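Local coordinates for protein dehalogenase-like hydrolase (PDB 3UMB) that probably catalyses the hydrolytic dehalogenation of small (S)-2-haloalkanoic acids, giving (R)-2-hydroxyalkanoic acids and a halide ion, at residues P102-V107 with I198-H203; D149-Y154 with Y161-R166; P212-H217 with L223-A228. All coordinates share one frame; numbering follows the deposited sequence.

How the interactions relate
All three contacts belong to the Rossmann-like core of this haloacid dehalogenase, around one parallel sheet. Interaction 1 is the polar one: a partly buried salt bridge between the N-terminal side of helix 104-112 and the loop behind strand 194-198. Interactions 2 and 3 are apolar. The former, also partly buried, joins the loop after the edge strand 144-147 to helix 163-168; the latter lies at the surface, between the other edge strand, 214-216, and helix 219-227. Interactions 1 and 3 are neighbours, their centres 11 Å apart, joined by a probable Asn-199 to Gly-216 backbone bond and by packing of Val-107 on Leu-223. Interaction 2 stands alone, its centre 24 to 25 Å from theirs.

Interaction 1: P102-V107 with I198-H203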
loop_
_atom_site.group_PDB
_atom_site.type_symbol
_atom_site.label_atom_id
_atom_site.label_comp_id
_atom_site.label_asym_id
_atom_site.label_seq_id
_atom_site.Cartn_x
_atom_site.Cartn_y
_atom_site.Cartn_z
ATOM N N PRO A 102 -18.414 -21.839 -4.011
ATOM C CA PRO A 102 -19.406 -22.917 -3.828
ATOM C C PRO A 102 -19.209 -23.806 -2.586
ATOM O O PRO A 102 -20.167 -24.292 -1.981
ATOM C CB PRO A 102 -19.218 -23.747 -5.109
ATOM C CG PRO A 102 -18.856 -22.701 -6.147
ATOM C CD PRO A 102 -18.011 -21.702 -5.429
ATOM N N GLU A 103 -17.947 -24.019 -2.257
ATOM C CA GLU A 103 -17.521 -24.686 -1.032
ATOM C C GLU A 103 -17.910 -23.962 0.279
ATOM O O GLU A 103 -18.052 -24.596 1.324
ATOM C CB GLU A 103 -15.987 -24.836 -1.072
ATOM C CG GLU A 103 -15.260 -23.562 -1.599
ATOM C CD GLU A 103 -13.866 -23.358 -1.037
ATOM O OE1 GLU A 103 -13.314 -24.329 -0.464
ATOM O OE2 GLU A 103 -13.330 -22.222 -1.163
ATOM N N ASN A 104 -18.050 -22.643 0.233
ATOM C CA ASN A 104 -18.237 -21.859 1.461
ATOM C C ASN A 104 -19.481 -22.241 2.311
ATOM O O ASN A 104 -19.371 -22.608 3.506
ATOM C CB ASN A 104 -18.252 -20.349 1.107
ATOM C CG ASN A 104 -16.860 -19.817 0.703
ATOM O OD1 ASN A 104 -15.865 -20.493 0.915
ATOM N ND2 ASN A 104 -16.798 -18.599 0.139
ATOM N N VAL A 105 -20.654 -22.154 1.681
ATOM C CA VAL A 105 -21.913 -22.143 2.419
ATOM C C VAL A 105 -22.140 -23.404 3.285
ATOM O O VAL A 105 -22.764 -23.298 4.351
ATOM C CB VAL A 105 -23.124 -21.842 1.506
ATOM C CG1 VAL A 105 -24.275 -21.344 2.344
ATOM C CG2 VAL A 105 -22.780 -20.793 0.442
ATOM N N PRO A 106 -21.643 -24.594 2.844
ATOM C CA PRO A 106 -21.731 -25.793 3.716
ATOM C C PRO A 106 -20.777 -25.769 4.896
ATOM O O PRO A 106 -21.161 -26.160 6.024
ATOM C CB PRO A 106 -21.340 -26.963 2.793
ATOM C CG PRO A 106 -20.948 -26.358 1.471
ATOM C CD PRO A 106 -21.391 -24.942 1.430
ATOM N N VAL A 107 -19.526 -25.356 4.600
ATOM C CA VAL A 107 -18.432 -25.210 5.588
ATOM C C VAL A 107 -18.873 -24.248 6.685
ATOM O O VAL A 107 -18.608 -24.491 7.850
ATOM C CB VAL A 107 -17.074 -24.645 4.982
ATOM C CG1 VAL A 107 -15.967 -24.778 6.005
ATOM C CG2 VAL A 107 -16.663 -25.332 3.665
ATOM N N ILE A 198 -6.414 -18.237 4.023
ATOM C CA ILE A 198 -6.839 -18.951 2.835
ATOM C C ILE A 198 -6.003 -18.429 1.691
ATOM O O ILE A 198 -6.328 -17.457 1.054
ATOM C CB ILE A 198 -8.383 -18.867 2.540
ATOM C CG1 ILE A 198 -9.182 -19.234 3.790
ATOM C CG2 ILE A 198 -8.761 -19.856 1.388
ATOM C CD1 ILE A 198 -10.689 -19.321 3.632
ATOM N N ASN A 199 -4.881 -19.093 1.473
ATOM C CA ASN A 199 -3.944 -18.742 0.440
ATOM C C ASN A 199 -4.352 -19.409 -0.892
ATOM O O ASN A 199 -3.805 -20.449 -1.293
ATOM C CB ASN A 199 -2.531 -19.170 0.913
ATOM C CG ASN A 199 -1.449 -18.815 -0.066
ATOM O OD1 ASN A 199 -1.676 -18.043 -1.000
ATOM N ND2 ASN A 199 -0.256 -19.397 0.127
ATOM N N ARG A 200 -5.305 -18.783 -1.578
ATOM C CA ARG A 200 -5.916 -19.378 -2.774
ATOM C C ARG A 200 -4.983 -19.513 -3.985
ATOM O O ARG A 200 -5.152 -20.409 -4.804
ATOM C CB ARG A 200 -7.157 -18.571 -3.194
ATOM C CG ARG A 200 -8.322 -18.781 -2.261
ATOM C CD ARG A 200 -9.601 -18.174 -2.823
ATOM N NE ARG A 200 -10.684 -18.161 -1.838
ATOM C CZ ARG A 200 -11.316 -19.246 -1.393
ATOM N NH1 ARG A 200 -10.961 -20.467 -1.833
ATOM N NH2 ARG A 200 -12.300 -19.122 -0.490
ATOM N N LEU A 201 -4.027 -18.599 -4.119
ATOM C CA LEU A 201 -3.151 -18.607 -5.274
ATOM C C LEU A 201 -1.804 -19.273 -4.971
ATOM O O LEU A 201 -0.927 -19.274 -5.799
ATOM C CB LEU A 201 -2.989 -17.178 -5.798
ATOM C CG LEU A 201 -4.247 -16.368 -6.207
ATOM C CD1 LEU A 201 -3.818 -15.065 -6.951
ATOM C CD2 LEU A 201 -5.235 -17.180 -7.058
ATOM N N GLY A 202 -1.657 -19.863 -3.792
ATOM C CA GLY A 202 -0.432 -20.575 -3.422
ATOM C C GLY A 202 0.812 -19.703 -3.325
ATOM O O GLY A 202 1.884 -20.123 -3.679
ATOM N N HIS A 203 0.659 -18.486 -2.810
ATOM C CA HIS A 203 1.762 -17.534 -2.747
ATOM C C HIS A 203 2.652 -17.785 -1.541
ATOM O O HIS A 203 2.262 -18.530 -0.636
ATOM C CB HIS A 203 1.184 -16.117 -2.715
ATOM C CG HIS A 203 0.672 -15.661 -4.044
ATOM N ND1 HIS A 203 -0.128 -14.552 -4.190
ATOM C CD2 HIS A 203 0.855 -16.163 -5.291
ATOM C CE1 HIS A 203 -0.418 -14.385 -5.468
ATOM N NE2 HIS A 203 0.177 -15.342 -6.161
#
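Glu-103 and Arg-200 reach for each other from opposite directions and close a salt bridge at the C-terminal end of the Rossmann-like sheet, between the N-terminal side of helix 104-112 and the loop that leaves strand 194-198. A single carboxylate oxygen does the work. Glu-103 OE2 takes the stronger bond from Arg-200 NH1 at 3.0 Å, approached almost along its C-O direction, and a weak one from Arg-200 NH2 at 3.3 Å. The bridge is therefore a fork on one oxygen rather than two side-by-side bonds, and the carboxylate and guanidinium planes stand 69° apart. With CG of Glu-103 wedged between the backbone N and carbonyl carbon (chi1 42°), the rest of the chain runs out straight toward the arginine, whose own chain is extended from CG to NE. OE1 of Glu-103 takes a weak bond from the backbone N of Met-219.

The guanidinium is held from further sides. Its NE donates to the carbonyl of Gly-13 and its NH2 to that of Thr-14, in the loop after strand 6-9, and Phe-101 adds a cation-pi contact. Asn-104 approaches the same edge more distantly, and its ND2 also binds Thr-14 O. These bonds would help fix the rotation of the charged group. Over the centre of one guanidinium face sits the methyl CG2 of Ile-198, 3.8 Å above the plane.

Interaction 2: D149-Y154 with Y161-R166; sequences DAVRLY and YALAPR
In the long crossover that carries the chain from the edge strand 144-147 to strand 175-179, Leu-163 on helix 163-168 plugs against Ala-150 and Val-151, where the loop behind the edge strand turns. One methyl does nearly all of the touching. CD2 of Leu-163 lies 3.7 Å from CG1 of Val-151 and 3.9 Å from CB of Ala-150, resting against both neighbours at once. Valine and leucine meet tip to tip, since the two side chains reach toward each other between loop and helix. The valine's first torsion decides which methyl is used: with CG1 anti to the carbonyl carbon (chi1 -61°), that branch is the one presented to Leu-163 CD2, and it also lies 4.1 Å from Leu-163 CG. Val-151 also leans on Ala-159, so the preceding short helix 158-161 shares in the packing.

No hydrogen bond crosses between the two segments. Toward solvent the bent chain of Arg-166 brings an edge of its guanidinium near the valine, with NH2 4.2 Å from Val-151 CG1, a loose approach. Asp-149 OD1 is hydrogen-bonded to Tyr-61 OH, which places the loop. Apolar side chains thus join the loop after strand 144-147 to helix 163-168, inside the crossover between parallel strands 144-147 and 175-179 of the Rossmann-like HAD core.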
loop_
_atom_site.group_PDB
_atom_site.type_symbol
_atom_site.label_atom_id
_atom_site.label_comp_id
_atom_site.label_asym_id
_atom_site.label_seq_id
_atom_site.Cartn_x
_atom_site.Cartn_y
_atom_site.Cartn_z
ATOM N N ASP A 149 -16.141 1.195 8.292
ATOM C CA ASP A 149 -16.758 2.496 8.225
ATOM C C ASP A 149 -17.135 3.096 9.611
ATOM O O ASP A 149 -17.267 4.302 9.763
ATOM C CB ASP A 149 -18.014 2.393 7.369
ATOM C CG ASP A 149 -18.621 3.735 7.091
ATOM O OD1 ASP A 149 -18.135 4.482 6.196
ATOM O OD2 ASP A 149 -19.601 4.017 7.761
ATOM N N ALA A 150 -17.346 2.236 10.589
ATOM C CA ALA A 150 -17.674 2.624 11.972
ATOM C C ALA A 150 -16.524 3.408 12.581
ATOM O O ALA A 150 -16.749 4.290 13.420
ATOM C CB ALA A 150 -17.945 1.339 12.804
ATOM N N VAL A 151 -15.282 3.100 12.155
ATOM C CA VAL A 151 -14.148 3.757 12.715
ATOM C C VAL A 151 -13.437 4.674 11.715
ATOM O O VAL A 151 -12.504 5.347 12.089
ATOM C CB VAL A 151 -13.207 2.735 13.319
ATOM C CG1 VAL A 151 -13.950 1.956 14.484
ATOM C CG2 VAL A 151 -12.724 1.723 12.229
ATOM N N ARG A 152 -13.852 4.705 10.441
ATOM C CA ARG A 152 -13.269 5.611 9.477
ATOM C C ARG A 152 -11.785 5.336 9.250
ATOM O O ARG A 152 -11.043 6.219 8.897
ATOM C CB ARG A 152 -13.516 7.071 9.898
ATOM C CG ARG A 152 -15.070 7.442 10.009
ATOM C CD ARG A 152 -15.352 8.877 10.460
ATOM N NE ARG A 152 -14.512 9.869 9.785
ATOM C CZ ARG A 152 -14.754 10.364 8.588
ATOM N NH1 ARG A 152 -15.850 9.980 7.910
ATOM N NH2 ARG A 152 -13.916 11.258 8.069
ATOM N N LEU A 153 -11.392 4.083 9.391
ATOM C CA LEU A 153 -9.986 3.688 9.222
ATOM C C LEU A 153 -9.917 2.271 8.648
ATOM O O LEU A 153 -10.653 1.341 9.125
ATOM C CB LEU A 153 -9.239 3.712 10.557
ATOM C CG LEU A 153 -8.950 5.099 11.175
ATOM C CD1 LEU A 153 -8.734 4.940 12.639
ATOM C CD2 LEU A 153 -7.742 5.859 10.525
ATOM N N TYR A 154 -9.056 2.083 7.660
ATOM C CA TYR A 154 -8.946 0.789 6.986
ATOM C C TYR A 154 -7.936 -0.091 7.680
ATOM O O TYR A 154 -7.008 0.386 8.322
ATOM C CB TYR A 154 -8.541 1.013 5.541
ATOM C CG TYR A 154 -9.651 1.563 4.712
ATOM C CD1 TYR A 154 -9.676 2.877 4.357
ATOM C CD2 TYR A 154 -10.705 0.745 4.284
ATOM C CE1 TYR A 154 -10.730 3.404 3.601
ATOM C CE2 TYR A 154 -11.793 1.268 3.549
ATOM C CZ TYR A 154 -11.770 2.590 3.167
ATOM O OH TYR A 154 -12.805 3.132 2.392
ATOM N N TYR A 161 -9.385 -3.668 13.263
ATOM C CA TYR A 161 -9.331 -5.009 13.862
ATOM C C TYR A 161 -10.158 -5.039 15.169
ATOM O O TYR A 161 -10.957 -5.972 15.405
ATOM C CB TYR A 161 -7.885 -5.482 14.080
ATOM C CG TYR A 161 -7.141 -5.806 12.779
ATOM C CD1 TYR A 161 -7.647 -6.764 11.865
ATOM C CD2 TYR A 161 -5.943 -5.189 12.475
ATOM C CE1 TYR A 161 -6.987 -7.054 10.643
ATOM C CE2 TYR A 161 -5.257 -5.478 11.255
ATOM C CZ TYR A 161 -5.791 -6.412 10.348
ATOM O OH TYR A 161 -5.101 -6.689 9.179
ATOM N N ALA A 162 -10.057 -3.968 15.954
ATOM C CA ALA A 162 -10.731 -3.928 17.226
ATOM C C ALA A 162 -12.228 -4.078 17.129
ATOM O O ALA A 162 -12.835 -4.413 18.130
ATOM C CB ALA A 162 -10.396 -2.680 18.024
ATOM N N LEU A 163 -12.824 -3.830 15.974
ATOM C CA LEU A 163 -14.269 -3.954 15.862
ATOM C C LEU A 163 -14.769 -5.371 16.246
ATOM O O LEU A 163 -15.864 -5.506 16.780
ATOM C CB LEU A 163 -14.810 -3.523 14.460
ATOM C CG LEU A 163 -14.770 -2.036 14.057
ATOM C CD1 LEU A 163 -14.948 -1.831 12.539
ATOM C CD2 LEU A 163 -15.779 -1.220 14.818
ATOM N N ALA A 164 -13.985 -6.410 15.990
ATOM C CA ALA A 164 -14.534 -7.768 16.113
ATOM C C ALA A 164 -14.553 -8.240 17.558
ATOM O O ALA A 164 -15.587 -8.692 18.017
ATOM C CB ALA A 164 -13.856 -8.744 15.206
ATOM N N PRO A 165 -13.456 -8.069 18.307
ATOM C CA PRO A 165 -13.622 -8.322 19.736
ATOM C C PRO A 165 -14.820 -7.582 20.342
ATOM O O PRO A 165 -15.579 -8.205 21.092
ATOM C CB PRO A 165 -12.303 -7.869 20.317
ATOM C CG PRO A 165 -11.322 -8.245 19.201
ATOM C CD PRO A 165 -12.048 -7.801 17.973
ATOM N N ARG A 166 -15.045 -6.314 19.962
ATOM C CA ARG A 166 -16.139 -5.532 20.551
ATOM C C ARG A 166 -17.455 -6.107 20.295
ATOM O O ARG A 166 -18.223 -6.248 21.218
ATOM C CB ARG A 166 -16.234 -4.103 20.032
ATOM C CG ARG A 166 -15.552 -3.129 20.954
ATOM C CD ARG A 166 -16.242 -1.746 20.973
ATOM N NE ARG A 166 -16.230 -1.096 19.678
ATOM C CZ ARG A 166 -15.133 -0.776 19.033
ATOM N NH1 ARG A 166 -13.941 -1.049 19.556
ATOM N NH2 ARG A 166 -15.220 -0.140 17.883
#

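Interaction 3: P212-H217 with L223-A228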
loop_
_atom_site.group_PDB
_atom_site.type_symbol
_atom_site.label_atom_id
_atom_site.label_comp_id
_atom_site.label_asym_id
_atom_site.label_seq_id
_atom_site.Cartn_x
_atom_site.Cartn_y
_atom_site.Cartn_z
ATOM N N PRO A 212 0.464 -16.327 10.332
ATOM C CA PRO A 212 -0.777 -16.805 10.898
ATOM C C PRO A 212 -0.645 -18.186 11.586
ATOM O O PRO A 212 0.350 -18.872 11.403
ATOM C CB PRO A 212 -1.674 -16.920 9.680
ATOM C CG PRO A 212 -0.733 -17.154 8.545
ATOM C CD PRO A 212 0.437 -16.316 8.865
ATOM N N ALA A 213 -1.650 -18.566 12.362
ATOM C CA ALA A 213 -1.612 -19.799 13.109
ATOM C C ALA A 213 -1.489 -20.969 12.122
ATOM O O ALA A 213 -0.606 -21.821 12.293
ATOM C CB ALA A 213 -2.882 -19.939 13.991
ATOM N N ALA A 214 -2.338 -20.967 11.079
ATOM C CA ALA A 214 -2.208 -21.894 9.970
ATOM C C ALA A 214 -2.724 -21.250 8.684
ATOM O O ALA A 214 -3.330 -20.213 8.719
ATOM C CB ALA A 214 -2.965 -23.188 10.279
ATOM N N ALA A 215 -2.442 -21.866 7.551
ATOM C CA ALA A 215 -2.917 -21.421 6.238
ATOM C C ALA A 215 -3.342 -22.666 5.403
ATOM O O ALA A 215 -2.898 -23.778 5.663
ATOM C CB ALA A 215 -1.812 -20.643 5.494
ATOM N N GLY A 216 -4.203 -22.462 4.423
ATOM C CA GLY A 216 -4.603 -23.519 3.540
ATOM C C GLY A 216 -4.970 -22.914 2.213
ATOM O O GLY A 216 -4.757 -21.733 1.980
ATOM N N HIS A 217 -5.566 -23.733 1.363
ATOM C CA HIS A 217 -5.816 -23.383 -0.026
ATOM C C HIS A 217 -7.226 -22.925 -0.251
ATOM O O HIS A 217 -7.497 -22.197 -1.200
ATOM C CB HIS A 217 -5.503 -24.588 -0.915
ATOM C CG HIS A 217 -5.918 -24.417 -2.337
ATOM N ND1 HIS A 217 -6.919 -25.175 -2.916
ATOM C CD2 HIS A 217 -5.477 -23.566 -3.302
ATOM C CE1 HIS A 217 -7.083 -24.786 -4.173
ATOM N NE2 HIS A 217 -6.210 -23.822 -4.437
ATOM N N LEU A 223 -12.122 -25.388 7.683
ATOM C CA LEU A 223 -12.919 -26.405 8.399
ATOM C C LEU A 223 -12.027 -27.499 8.976
ATOM O O LEU A 223 -12.131 -27.808 10.170
ATOM C CB LEU A 223 -13.962 -27.018 7.462
ATOM C CG LEU A 223 -15.170 -27.734 8.084
ATOM C CD1 LEU A 223 -15.830 -26.966 9.243
ATOM C CD2 LEU A 223 -16.207 -28.050 6.980
ATOM N N GLN A 224 -11.145 -28.068 8.143
ATOM C CA GLN A 224 -10.214 -29.113 8.598
ATOM C C GLN A 224 -9.635 -28.638 9.929
ATOM O O GLN A 224 -9.723 -29.321 10.943
ATOM C CB GLN A 224 -9.047 -29.334 7.606
ATOM C CG GLN A 224 -9.058 -30.564 6.668
ATOM C CD GLN A 224 -7.665 -30.809 5.943
ATOM O OE1 GLN A 224 -7.301 -30.125 4.960
ATOM N NE2 GLN A 224 -6.909 -31.800 6.440
ATOM N N PHE A 225 -9.083 -27.423 9.898
ATOM C CA PHE A 225 -8.214 -26.886 10.956
ATOM C C PHE A 225 -8.931 -26.636 12.273
ATOM O O PHE A 225 -8.375 -26.904 13.348
ATOM C CB PHE A 225 -7.543 -25.593 10.440
ATOM C CG PHE A 225 -7.080 -24.648 11.515
ATOM C CD1 PHE A 225 -5.777 -24.698 11.991
ATOM C CD2 PHE A 225 -7.932 -23.681 12.017
ATOM C CE1 PHE A 225 -5.345 -23.822 12.966
ATOM C CE2 PHE A 225 -7.495 -22.787 12.999
ATOM C CZ PHE A 225 -6.209 -22.865 13.468
ATOM N N VAL A 226 -10.140 -26.093 12.184
ATOM C CA VAL A 226 -10.958 -25.849 13.367
ATOM C C VAL A 226 -11.228 -27.207 14.068
ATOM O O VAL A 226 -10.820 -27.432 15.228
ATOM C CB VAL A 226 -12.319 -25.145 12.998
ATOM C CG1 VAL A 226 -13.093 -24.775 14.267
ATOM C CG2 VAL A 226 -12.094 -23.897 12.148
ATOM N N GLN A 227 -11.873 -28.113 13.319
ATOM C CA GLN A 227 -12.214 -29.462 13.806
ATOM C C GLN A 227 -11.033 -30.138 14.544
ATOM O O GLN A 227 -11.239 -30.741 15.591
ATOM C CB GLN A 227 -12.799 -30.325 12.666
ATOM C CG GLN A 227 -14.283 -29.990 12.357
ATOM C CD GLN A 227 -14.762 -30.401 10.948
ATOM O OE1 GLN A 227 -13.964 -30.726 10.064
ATOM N NE2 GLN A 227 -16.085 -30.382 10.745
ATOM N N ALA A 228 -9.802 -29.972 14.052
ATOM C CA ALA A 228 -8.613 -30.459 14.776
ATOM C C ALA A 228 -8.484 -29.895 16.215
ATOM O O ALA A 228 -7.966 -28.794 16.461
ATOM C CB ALA A 228 -7.344 -30.186 13.971
#
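Ala-214 sets its methyl against the ring of Phe-225, joining the outermost strand 214-216 to the helix that follows it, 219-227. This is the tight part of the contact. CB of Ala-214 is 3.6 Å from both CD1 and CE1 of Phe-225, so the methyl straddles one ring bond and meets the ring obliquely. The phenylalanine is brought there by its first torsion: CG lies anti to the backbone N (chi1 157°), which swings the ring off the helix and over toward the strand. The inner surroundings of the ring are apolar as well. Phe-196 meets it with the two ring planes about 45° apart, and Leu-176 of strand 175-179 packs on it too, which ties the aromatic group to three strands of the sheet.

The contact slackens toward Ala-213, just before the strand, at an exposed position. Its CB comes only to 4.5 Å from CZ of Phe-225, a grazing approach near the far end of the ring. This is a surface contact as a whole, and even the closely packed pair, Ala-214 and Phe-225, stays partly exposed to solvent. The strand is held by backbone hydrogen bonds from Ala-214 and Gly-216 to Trp-197 of the adjacent parallel strand, on which Ala-215, its CB pointing away from the helix as strand alternation requires, also rests.

The link between the elements is short, and Asp-221, early in the helix, uses its OD2 to accept a bond from the backbone N of His-217. Strand, tight connection and a helix folded back over the sheet make up a beta-alpha unit, here the last of the Rossmann-like HAD core.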